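Long-range contacts in TT1561 protein (Thermus thermophilus, PDB 1UF3), which is of unknown function but belongs to the calcineurin-like metallophosphoesterases, is a predicted phosphoesterase and carries bound calcium ions: residues A[6-11]-A[215-220]; A[162-167]-A[190-195]; A[149-154]-A[177-182]; A[65-70]-A[95-100]. All coordinates share one frame; numbering follows the deposited sequence.

Contact 1. Residues A[6-11]-A[215-220]; sequences RYILAT and LDLRAR
Ile8 and Leu215 form a hydrogen-bonded antiparallel pair joining strands 7-12 and 211-216, neighbours in one mixed sheet of this calcineurin-superfamily fold. Their two backbone bonds, Ile8 N to Leu215 O and Leu215 N to Ile8 O, are followed by Leu217 N to Arg6 O (2.9 Å), as the second segment leaves the sheet. On the face of Ile8, its CD1 meets CD1 of Leu217 at 3.7 Å, and CB of Ala10 touches CD2 of Leu215. On the other face Tyr7 pairs with Asp216, whose carboxylate Arg6 reaches from just before the strand. Arg6 CG stands anti to the backbone N (chi1 178°) and the chain stays extended to NE, with CD 3.5 Å from CD of Arg218, which crosses it at about a right angle. The guanidinium forms a salt bridge with Asp216: NH2 reaches the syn side of OD2 at 3.2 Å, while NE bonds OD1 weakly. NH2 also bonds Ala33 O of the second subunit. A methionine in place of Arg6 would probably leave the buried Asp216 carboxylate without its opposite charge and that carbonyl without its donor. Over one face of the guanidinium lies Tyr7 CZ, 3.4 Å above the plane and offset toward the rim.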
# COMPACT_ATOMS: atom_id res chain seq x y z
N ARG A 6 -10.55 7.96 -10.15
CA ARG A 6 -11.12 7.29 -11.32
C ARG A 6 -12.59 6.95 -11.05
O ARG A 6 -13.43 7.11 -11.94
CB ARG A 6 -10.37 5.99 -11.67
CG ARG A 6 -11.02 5.27 -12.87
CD ARG A 6 -10.17 4.14 -13.50
NE ARG A 6 -10.97 3.38 -14.46
CZ ARG A 6 -10.68 2.17 -14.93
NH1 ARG A 6 -9.59 1.53 -14.53
NH2 ARG A 6 -11.54 1.55 -15.75
N TYR A 7 -12.88 6.48 -9.84
CA TYR A 7 -14.23 6.11 -9.45
C TYR A 7 -14.81 7.05 -8.42
O TYR A 7 -14.16 7.38 -7.43
CB TYR A 7 -14.25 4.68 -8.90
CG TYR A 7 -13.79 3.69 -9.92
CD1 TYR A 7 -12.43 3.34 -10.03
CD2 TYR A 7 -14.68 3.16 -10.86
CE1 TYR A 7 -11.98 2.51 -11.04
CE2 TYR A 7 -14.25 2.34 -11.88
CZ TYR A 7 -12.89 2.01 -11.97
OH TYR A 7 -12.46 1.23 -13.01
N ILE A 8 -16.03 7.50 -8.67
CA ILE A 8 -16.70 8.42 -7.77
C ILE A 8 -18.02 7.84 -7.28
O ILE A 8 -18.87 7.45 -8.10
CB ILE A 8 -16.99 9.73 -8.47
CG1 ILE A 8 -15.69 10.39 -8.94
CG2 ILE A 8 -17.75 10.64 -7.55
CD1 ILE A 8 -15.99 11.51 -9.91
N LEU A 9 -18.17 7.78 -5.96
CA LEU A 9 -19.41 7.31 -5.33
C LEU A 9 -20.29 8.57 -5.26
O LEU A 9 -19.88 9.61 -4.70
CB LEU A 9 -19.11 6.76 -3.93
CG LEU A 9 -20.25 6.15 -3.13
CD1 LEU A 9 -20.85 5.00 -3.92
CD2 LEU A 9 -19.72 5.67 -1.77
N ALA A 10 -21.47 8.49 -5.85
CA ALA A 10 -22.36 9.65 -5.92
C ALA A 10 -23.84 9.38 -5.60
O ALA A 10 -24.33 8.27 -5.75
CB ALA A 10 -22.25 10.28 -7.30
N THR A 11 -24.53 10.44 -5.18
CA THR A 11 -25.95 10.37 -4.83
C THR A 11 -26.42 11.79 -4.60
O THR A 11 -25.60 12.73 -4.55
CB THR A 11 -26.18 9.55 -3.54
OG1 THR A 11 -27.58 9.30 -3.39
CG2 THR A 11 -25.69 10.32 -2.32
N LEU A 215 -19.59 6.00 -10.37
CA LEU A 215 -19.21 6.39 -11.72
C LEU A 215 -17.77 6.01 -12.05
O LEU A 215 -16.86 6.16 -11.22
CB LEU A 215 -19.34 7.89 -11.94
CG LEU A 215 -20.22 8.87 -11.17
CD1 LEU A 215 -20.51 10.00 -12.10
CD2 LEU A 215 -21.49 8.23 -10.63
N ASP A 216 -17.57 5.51 -13.27
CA ASP A 216 -16.25 5.17 -13.76
C ASP A 216 -15.93 6.31 -14.72
O ASP A 216 -16.38 6.32 -15.88
CB ASP A 216 -16.27 3.83 -14.52
CG ASP A 216 -14.92 3.49 -15.14
OD1 ASP A 216 -14.15 4.42 -15.40
OD2 ASP A 216 -14.62 2.30 -15.37
N LEU A 217 -15.17 7.29 -14.24
CA LEU A 217 -14.82 8.47 -15.03
C LEU A 217 -14.20 8.21 -16.38
O LEU A 217 -14.57 8.85 -17.36
CB LEU A 217 -13.87 9.38 -14.26
CG LEU A 217 -14.47 10.44 -13.35
CD1 LEU A 217 -13.36 11.06 -12.51
CD2 LEU A 217 -15.17 11.50 -14.19
N ARG A 218 -13.25 7.29 -16.44
CA ARG A 218 -12.58 7.01 -17.69
C ARG A 218 -13.51 6.38 -18.72
O ARG A 218 -13.39 6.67 -19.90
CB ARG A 218 -11.37 6.10 -17.45
CG ARG A 218 -10.34 6.73 -16.52
CD ARG A 218 -9.09 5.85 -16.40
NE ARG A 218 -8.21 6.04 -17.54
CZ ARG A 218 -7.25 5.21 -17.90
NH1 ARG A 218 -7.03 4.10 -17.22
NH2 ARG A 218 -6.50 5.49 -18.96
N ALA A 219 -14.44 5.56 -18.26
CA ALA A 219 -15.38 4.89 -19.18
C ALA A 219 -16.72 5.61 -19.36
O ALA A 219 -17.50 5.22 -20.24
CB ALA A 219 -15.63 3.46 -18.71
N ARG A 220 -16.97 6.63 -18.55
CA ARG A 220 -18.25 7.34 -18.59
C ARG A 220 -19.35 6.30 -18.48
O ARG A 220 -20.35 6.32 -19.21
CB ARG A 220 -18.40 8.14 -19.88
CG ARG A 220 -17.38 9.24 -19.99
CD ARG A 220 -17.66 10.13 -21.15
NE ARG A 220 -16.70 11.23 -21.17
CZ ARG A 220 -15.39 11.05 -21.31
NH1 ARG A 220 -14.90 9.82 -21.45
NH2 ARG A 220 -14.58 12.09 -21.31

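Contact 2. Residues A[162-167]-A[190-195]; sequences KGLNEQ and GQKHEM
Leu164, in the loop between strand 151-155 and helix 170-179, drops its isobutyl group onto the aliphatic parts of Glu194 and Lys192 on strand 192-196. Its CG sits beside the backbone N, anti to the carbonyl carbon (chi1 -67°), and approaches Glu194 CG at 3.7 Å; CD2 lies at the same distance from that atom. The two side chains run alongside in opposite senses. Glu194 bends at chi2, and its OE2 comes to 3.4 Å from Gly163 CA, close to the loop backbone. On the other residue, Lys192 CD is 3.8 Å from Leu164 CD2. The lysine chain bends at chi2 and chi3, and NZ turns back to donate to Gly190 O at 3.1 Å. An alanine at Lys192 would probably uncover part of the CD2 methyl of Leu164 and leave Gly190 O without this donor. Val201 of strand 199-203 and Met158 also touch Leu164, so the leucine lies on one face of the hairpin 192-196/199-203. With the lysine amino group turned to its own segment, the chemistry implies a mostly apolar, van der Waals contact at the surface, with one carboxylate oxygen against the glycine CA.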
# COMPACT_ATOMS: atom_id res chain seq x y z
N LYS A 162 -33.47 16.41 -23.93
CA LYS A 162 -34.53 15.55 -24.44
C LYS A 162 -34.44 14.12 -23.91
O LYS A 162 -35.44 13.41 -23.81
CB LYS A 162 -34.54 15.57 -25.98
CG LYS A 162 -34.82 16.95 -26.57
CD LYS A 162 -35.36 16.87 -28.00
CE LYS A 162 -35.72 18.25 -28.54
NZ LYS A 162 -36.36 18.20 -29.90
N GLY A 163 -33.23 13.70 -23.55
CA GLY A 163 -33.07 12.36 -23.02
C GLY A 163 -33.36 12.29 -21.52
O GLY A 163 -34.17 11.47 -21.10
N LEU A 164 -32.74 13.17 -20.73
CA LEU A 164 -32.89 13.20 -19.26
C LEU A 164 -34.10 13.90 -18.65
O LEU A 164 -34.69 13.41 -17.69
CB LEU A 164 -31.63 13.82 -18.62
CG LEU A 164 -30.29 13.10 -18.69
CD1 LEU A 164 -29.22 13.95 -18.04
CD2 LEU A 164 -30.39 11.77 -17.99
N ASN A 165 -34.43 15.08 -19.17
CA ASN A 165 -35.55 15.85 -18.64
C ASN A 165 -35.95 17.00 -19.56
O ASN A 165 -35.32 18.07 -19.56
CB ASN A 165 -35.21 16.40 -17.24
CG ASN A 165 -36.37 17.15 -16.60
OD1 ASN A 165 -37.37 17.46 -17.25
ND2 ASN A 165 -36.23 17.45 -15.32
N GLU A 166 -37.02 16.75 -20.31
CA GLU A 166 -37.61 17.67 -21.28
C GLU A 166 -38.06 18.98 -20.62
O GLU A 166 -38.28 19.98 -21.31
CB GLU A 166 -38.81 16.97 -21.95
CG GLU A 166 -39.68 17.83 -22.86
CD GLU A 166 -39.03 18.11 -24.21
OE1 GLU A 166 -38.74 17.14 -24.95
OE2 GLU A 166 -38.81 19.30 -24.53
N GLN A 167 -38.19 18.97 -19.30
CA GLN A 167 -38.60 20.16 -18.55
C GLN A 167 -37.43 20.75 -17.75
O GLN A 167 -37.62 21.53 -16.81
CB GLN A 167 -39.76 19.83 -17.61
CG GLN A 167 -41.02 19.27 -18.30
CD GLN A 167 -41.51 20.13 -19.47
OE1 GLN A 167 -41.84 21.31 -19.30
NE2 GLN A 167 -41.56 19.53 -20.66
N GLY A 190 -33.83 7.98 -9.84
CA GLY A 190 -33.60 7.07 -10.95
C GLY A 190 -32.22 7.31 -11.54
O GLY A 190 -32.02 8.31 -12.26
N GLN A 191 -31.27 6.42 -11.26
CA GLN A 191 -29.93 6.62 -11.79
C GLN A 191 -29.97 6.55 -13.30
O GLN A 191 -30.60 5.66 -13.87
CB GLN A 191 -28.95 5.55 -11.26
CG GLN A 191 -28.93 5.38 -9.75
CD GLN A 191 -29.94 4.35 -9.27
OE1 GLN A 191 -31.10 4.35 -9.71
NE2 GLN A 191 -29.52 3.47 -8.39
N LYS A 192 -29.31 7.50 -13.96
CA LYS A 192 -29.26 7.51 -15.41
C LYS A 192 -28.26 8.55 -15.87
O LYS A 192 -27.84 9.41 -15.09
CB LYS A 192 -30.63 7.81 -16.02
CG LYS A 192 -30.94 9.27 -16.15
CD LYS A 192 -31.90 9.73 -15.10
CE LYS A 192 -33.26 9.08 -15.26
NZ LYS A 192 -34.16 9.51 -14.16
N HIS A 193 -27.90 8.49 -17.14
CA HIS A 193 -26.93 9.43 -17.64
C HIS A 193 -27.01 9.58 -19.14
O HIS A 193 -27.44 8.67 -19.85
CB HIS A 193 -25.53 8.97 -17.22
CG HIS A 193 -25.14 7.64 -17.78
ND1 HIS A 193 -24.32 7.51 -18.88
CD2 HIS A 193 -25.45 6.38 -17.39
CE1 HIS A 193 -24.14 6.22 -19.15
NE2 HIS A 193 -24.82 5.52 -18.26
N GLU A 194 -26.57 10.73 -19.62
CA GLU A 194 -26.57 11.01 -21.05
C GLU A 194 -25.43 11.97 -21.36
O GLU A 194 -24.86 12.55 -20.45
CB GLU A 194 -27.89 11.69 -21.44
CG GLU A 194 -29.11 10.81 -21.32
CD GLU A 194 -29.38 10.07 -22.61
OE1 GLU A 194 -28.69 9.07 -22.89
OE2 GLU A 194 -30.28 10.51 -23.36
N MSE A 195 -25.11 12.10 -22.64
CA MSE A 195 -24.09 13.04 -23.05
C MSE A 195 -24.81 14.31 -23.50
O MSE A 195 -25.89 14.23 -24.10
CB MSE A 195 -23.27 12.50 -24.23
CG MSE A 195 -22.52 11.22 -23.96
SE MSE A 195 -21.12 11.44 -22.61
CE MSE A 195 -20.23 13.00 -23.30

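Contact 3. Residues A[149-154]-A[177-182]; sequences YPKIFL and KTHNPL
Lys151 and His179 meet where strand 151-155 passes the end of helix 170-179, within a beta-alpha-beta unit that continues into strand 183-186. The lysine can be followed outward atom by atom. CB rests 4.1 Å from CB of Pro181; CG stands anti to the carbonyl carbon (chi1 -61°), and beyond it the chain is extended. CD lies about 4.1 Å from both the carbonyl oxygen and ND1 of His179, and CE keeps about the same distance from ND1. NZ ends the path by donating to ND1 at 3.0 Å, only 7° out of the imidazole plane, so this ring nitrogen acts as acceptor. Trp144 stacks on the His179 ring and also makes a cation-pi contact with Lys151, so one indole serves both partners. Phe153, two residues along the strand, turns its edge toward the face of His179 in an offset edge-to-face arrangement, with the planes at 64°. The backbones are joined as well: Leu182 N donates to Lys151 O at 2.8 Å, and a water accepts from Lys151 N while donating to Asn180 O. Asn180, the first residue to leave the helix, has positive phi and starts the turn that brings Pro181 back over the strand. There Pro181 CB makes a CH-pi contact over the centre of the Phe153 ring, 4.0 Å from its centroid.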
# COMPACT_ATOMS: atom_id res chain seq x y z
N TYR A 149 -7.83 22.54 -17.23
CA TYR A 149 -8.22 21.50 -16.30
C TYR A 149 -9.55 20.86 -16.68
O TYR A 149 -10.48 21.56 -17.02
CB TYR A 149 -8.37 22.05 -14.87
CG TYR A 149 -7.10 22.56 -14.20
CD1 TYR A 149 -6.78 23.91 -14.18
CD2 TYR A 149 -6.25 21.68 -13.55
CE1 TYR A 149 -5.64 24.37 -13.54
CE2 TYR A 149 -5.11 22.13 -12.91
CZ TYR A 149 -4.81 23.47 -12.90
OH TYR A 149 -3.69 23.90 -12.23
N PRO A 150 -9.62 19.53 -16.68
CA PRO A 150 -10.91 18.91 -17.01
C PRO A 150 -11.81 19.35 -15.82
O PRO A 150 -11.36 19.30 -14.67
CB PRO A 150 -10.60 17.42 -16.93
CG PRO A 150 -9.11 17.35 -17.28
CD PRO A 150 -8.54 18.53 -16.58
N LYS A 151 -13.05 19.76 -16.09
CA LYS A 151 -13.96 20.21 -15.02
C LYS A 151 -15.07 19.23 -14.61
O LYS A 151 -15.57 18.45 -15.44
CB LYS A 151 -14.62 21.53 -15.42
CG LYS A 151 -13.65 22.68 -15.64
CD LYS A 151 -14.35 23.88 -16.28
CE LYS A 151 -13.36 24.91 -16.78
NZ LYS A 151 -13.99 25.99 -17.61
N ILE A 152 -15.40 19.24 -13.32
CA ILE A 152 -16.48 18.41 -12.76
C ILE A 152 -17.41 19.40 -12.05
O ILE A 152 -16.99 20.11 -11.13
CB ILE A 152 -15.95 17.38 -11.73
CG1 ILE A 152 -15.04 16.35 -12.42
CG2 ILE A 152 -17.14 16.67 -11.04
CD1 ILE A 152 -14.58 15.20 -11.54
N PHE A 153 -18.65 19.48 -12.53
CA PHE A 153 -19.64 20.40 -11.98
C PHE A 153 -20.68 19.68 -11.14
O PHE A 153 -21.09 18.58 -11.46
CB PHE A 153 -20.39 21.15 -13.10
CG PHE A 153 -19.59 22.23 -13.80
CD1 PHE A 153 -18.29 22.56 -13.40
CD2 PHE A 153 -20.16 22.94 -14.84
CE1 PHE A 153 -17.60 23.58 -14.04
CE2 PHE A 153 -19.47 23.96 -15.48
CZ PHE A 153 -18.19 24.28 -15.08
N LEU A 154 -21.12 20.33 -10.07
CA LEU A 154 -22.17 19.78 -9.21
C LEU A 154 -23.31 20.79 -9.18
O LEU A 154 -23.12 21.94 -8.83
CB LEU A 154 -21.67 19.54 -7.78
CG LEU A 154 -21.11 18.15 -7.49
CD1 LEU A 154 -19.75 18.00 -8.19
CD2 LEU A 154 -20.98 17.93 -5.98
N LYS A 177 -22.84 23.80 -21.81
CA LYS A 177 -22.32 23.95 -23.16
C LYS A 177 -21.17 24.96 -23.22
O LYS A 177 -20.25 24.81 -24.02
CB LYS A 177 -23.44 24.38 -24.13
CG LYS A 177 -24.45 23.28 -24.45
CD LYS A 177 -25.53 23.78 -25.41
CE LYS A 177 -26.56 22.70 -25.69
NZ LYS A 177 -27.36 23.00 -26.91
N THR A 178 -21.24 25.98 -22.38
CA THR A 178 -20.18 27.00 -22.36
C THR A 178 -18.87 26.51 -21.71
O THR A 178 -17.78 26.71 -22.25
CB THR A 178 -20.67 28.26 -21.62
OG1 THR A 178 -21.90 28.72 -22.22
CG2 THR A 178 -19.64 29.38 -21.71
N HIS A 179 -18.99 25.86 -20.56
CA HIS A 179 -17.81 25.37 -19.84
C HIS A 179 -17.28 24.02 -20.28
O HIS A 179 -16.15 23.64 -19.94
CB HIS A 179 -18.12 25.34 -18.34
CG HIS A 179 -17.94 26.67 -17.67
ND1 HIS A 179 -16.70 27.14 -17.28
CD2 HIS A 179 -18.81 27.68 -17.45
CE1 HIS A 179 -16.82 28.38 -16.85
NE2 HIS A 179 -18.09 28.73 -16.94
N ASN A 180 -18.10 23.28 -21.02
CA ASN A 180 -17.70 21.97 -21.50
C ASN A 180 -17.08 21.08 -20.43
O ASN A 180 -16.01 20.49 -20.63
CB ASN A 180 -16.76 22.13 -22.68
CG ASN A 180 -17.45 22.75 -23.88
OD1 ASN A 180 -18.38 22.16 -24.45
ND2 ASN A 180 -17.04 23.96 -24.26
N PRO A 181 -17.76 20.95 -19.28
CA PRO A 181 -17.20 20.10 -18.23
C PRO A 181 -17.18 18.67 -18.67
O PRO A 181 -17.97 18.25 -19.52
CB PRO A 181 -18.15 20.30 -17.06
CG PRO A 181 -19.48 20.66 -17.75
CD PRO A 181 -19.02 21.60 -18.84
N LEU A 182 -16.28 17.92 -18.07
CA LEU A 182 -16.12 16.52 -18.33
C LEU A 182 -17.27 15.72 -17.72
O LEU A 182 -17.78 14.79 -18.34
CB LEU A 182 -14.82 16.04 -17.74
CG LEU A 182 -14.59 14.55 -17.87
CD1 LEU A 182 -14.28 14.26 -19.32
CD2 LEU A 182 -13.42 14.11 -16.98
O HOH W 1 -13.69 20.02 -18.72

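Contact 4. Residues A[65-70]-A[95-100]; sequences PTAYVP and RNVHET
Tyr68 and Asn96 are paired across two parallel strands, 66-69 and 94-96, with Ala67 and Arg95 one step earlier. The tight part of the contact is this ladder and the tyrosine laid over it. Tyr68 N donates to Arg95 O, and Val97 N donates to Tyr68 O at 3.0 Å; at the start of the ladder the bond from Arg95 N to Thr66 O is weak. CG of Tyr68 lies between the backbone N and the carbonyl carbon (chi1 36°), the crowded position, and the ring extends over the neighbouring strand. Arg95 O sits 3.8 Å from the ring plane, over its centre, and CE2 reaches Asn96 CB at 3.6 Å. The hydroxyl is held by Glu88 of helix 77-90, which also accepts from Asn96 N. Between the two segments the packing is lighter on the face of Ala67 and Val97, also covered by strand 101-104: Ala67 CB and Val97 CG1 are 4.1 Å apart.

Beyond the strands the two segments are joined by packing alone. Asn96 OD1, also hydrogen-bonded to Tyr80 OH of helix 77-90, accepts from His98 N in an Asx turn. Pro70 CG makes a CH-pi contact with one face of the His98 ring, 4.2 Å from its centroid. Partly exposed Glu99 forms a salt bridge with Arg139. The whole is a beta-alpha-beta crossover through helix 77-90; the type II turn after its second strand carries Glu99, a calcium ligand seen in a structure of this protein, though no ion is bound to it in this chain.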
# COMPACT_ATOMS: atom_id res chain seq x y z
N PRO A 65 -11.66 12.18 -0.62
CA PRO A 65 -11.99 13.49 -1.16
C PRO A 65 -13.52 13.49 -1.30
O PRO A 65 -14.08 12.49 -1.74
CB PRO A 65 -11.30 13.49 -2.52
CG PRO A 65 -10.05 12.71 -2.22
CD PRO A 65 -10.57 11.54 -1.39
N THR A 66 -14.17 14.59 -0.93
CA THR A 66 -15.63 14.66 -0.99
C THR A 66 -16.10 16.05 -1.35
O THR A 66 -15.62 17.05 -0.81
CB THR A 66 -16.24 14.24 0.38
OG1 THR A 66 -15.81 12.92 0.70
CG2 THR A 66 -17.78 14.25 0.35
N ALA A 67 -17.04 16.14 -2.29
CA ALA A 67 -17.54 17.44 -2.68
C ALA A 67 -19.05 17.42 -2.61
O ALA A 67 -19.68 16.41 -2.91
CB ALA A 67 -17.09 17.80 -4.10
N TYR A 68 -19.63 18.54 -2.24
CA TYR A 68 -21.08 18.61 -2.16
C TYR A 68 -21.59 20.02 -2.38
O TYR A 68 -20.83 21.00 -2.28
CB TYR A 68 -21.57 18.05 -0.79
CG TYR A 68 -20.67 18.36 0.40
CD1 TYR A 68 -19.79 17.40 0.92
CD2 TYR A 68 -20.66 19.64 0.98
CE1 TYR A 68 -18.90 17.71 1.99
CE2 TYR A 68 -19.78 19.96 2.05
CZ TYR A 68 -18.90 18.99 2.53
OH TYR A 68 -17.98 19.35 3.50
N VAL A 69 -22.87 20.12 -2.75
CA VAL A 69 -23.52 21.41 -2.92
C VAL A 69 -24.89 21.26 -2.23
O VAL A 69 -25.43 20.15 -2.11
CB VAL A 69 -23.71 21.82 -4.40
CG1 VAL A 69 -22.35 21.88 -5.09
CG2 VAL A 69 -24.64 20.86 -5.11
N PRO A 70 -25.44 22.37 -1.74
CA PRO A 70 -26.73 22.30 -1.05
C PRO A 70 -27.90 22.29 -2.04
O PRO A 70 -27.74 22.60 -3.23
CB PRO A 70 -26.70 23.56 -0.20
CG PRO A 70 -26.03 24.55 -1.13
CD PRO A 70 -24.91 23.75 -1.77
N ARG A 95 -15.31 19.12 1.09
CA ARG A 95 -15.45 20.44 0.55
C ARG A 95 -16.79 20.80 -0.06
O ARG A 95 -17.27 20.16 -1.00
CB ARG A 95 -14.36 20.65 -0.52
CG ARG A 95 -14.28 22.06 -1.11
CD ARG A 95 -14.07 23.15 -0.02
NE ARG A 95 -13.38 24.33 -0.52
CZ ARG A 95 -13.79 25.59 -0.38
NH1 ARG A 95 -14.93 25.87 0.24
NH2 ARG A 95 -13.04 26.59 -0.85
N ASN A 96 -17.39 21.86 0.49
CA ASN A 96 -18.62 22.40 -0.04
C ASN A 96 -18.09 23.20 -1.23
O ASN A 96 -17.31 24.13 -1.04
CB ASN A 96 -19.25 23.37 0.96
CG ASN A 96 -19.88 24.53 0.29
OD1 ASN A 96 -20.65 24.37 -0.64
ND2 ASN A 96 -19.56 25.74 0.76
N VAL A 97 -18.48 22.84 -2.45
CA VAL A 97 -18.01 23.55 -3.63
C VAL A 97 -19.02 24.57 -4.17
O VAL A 97 -18.82 25.15 -5.24
CB VAL A 97 -17.57 22.55 -4.76
CG1 VAL A 97 -16.28 21.80 -4.31
CG2 VAL A 97 -18.67 21.54 -5.05
N HIS A 98 -20.07 24.82 -3.39
CA HIS A 98 -21.09 25.79 -3.79
C HIS A 98 -20.46 27.19 -3.98
O HIS A 98 -19.93 27.78 -3.04
CB HIS A 98 -22.21 25.82 -2.72
CG HIS A 98 -23.31 26.81 -3.01
ND1 HIS A 98 -24.07 26.77 -4.16
CD2 HIS A 98 -23.75 27.88 -2.31
CE1 HIS A 98 -24.92 27.78 -4.16
NE2 HIS A 98 -24.75 28.47 -3.05
N GLU A 99 -20.51 27.68 -5.21
CA GLU A 99 -19.97 28.98 -5.63
C GLU A 99 -18.44 29.02 -5.56
O GLU A 99 -17.83 30.07 -5.74
CB GLU A 99 -20.52 30.16 -4.81
CG GLU A 99 -22.02 30.15 -4.54
CD GLU A 99 -22.45 31.36 -3.71
OE1 GLU A 99 -21.64 31.87 -2.91
OE2 GLU A 99 -23.61 31.81 -3.86
N THR A 100 -17.81 27.89 -5.29
CA THR A 100 -16.37 27.89 -5.21
C THR A 100 -15.77 26.67 -5.93
O THR A 100 -16.44 26.06 -6.78
CB THR A 100 -15.91 28.03 -3.71
OG1 THR A 100 -14.51 28.31 -3.65
CG2 THR A 100 -16.22 26.78 -2.93

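How the contacts relate
Contacts 1 and 4 belong to the same mixed sheet but do not touch: their centres are about 17 Å apart and their nearest atoms about 7 Å. Contact 3, on the second sheet, packs against both. Leu154 CB meets Val69 CG1 of contact 4 at 3.6 Å, and Ile152 CD1 lies 4.3 Å from Ile8 CD1 of contact 1. Contact 2, at the surface, shares the second sheet with contact 3 and reaches contact 1 through Arg220 CD and Met195 SE, 4.0 Å apart. Calcium ions lie near two of the contacts: about 5 Å from the Tyr7 side chain in contact 1, and about 7 Å from that of His98 in contact 4.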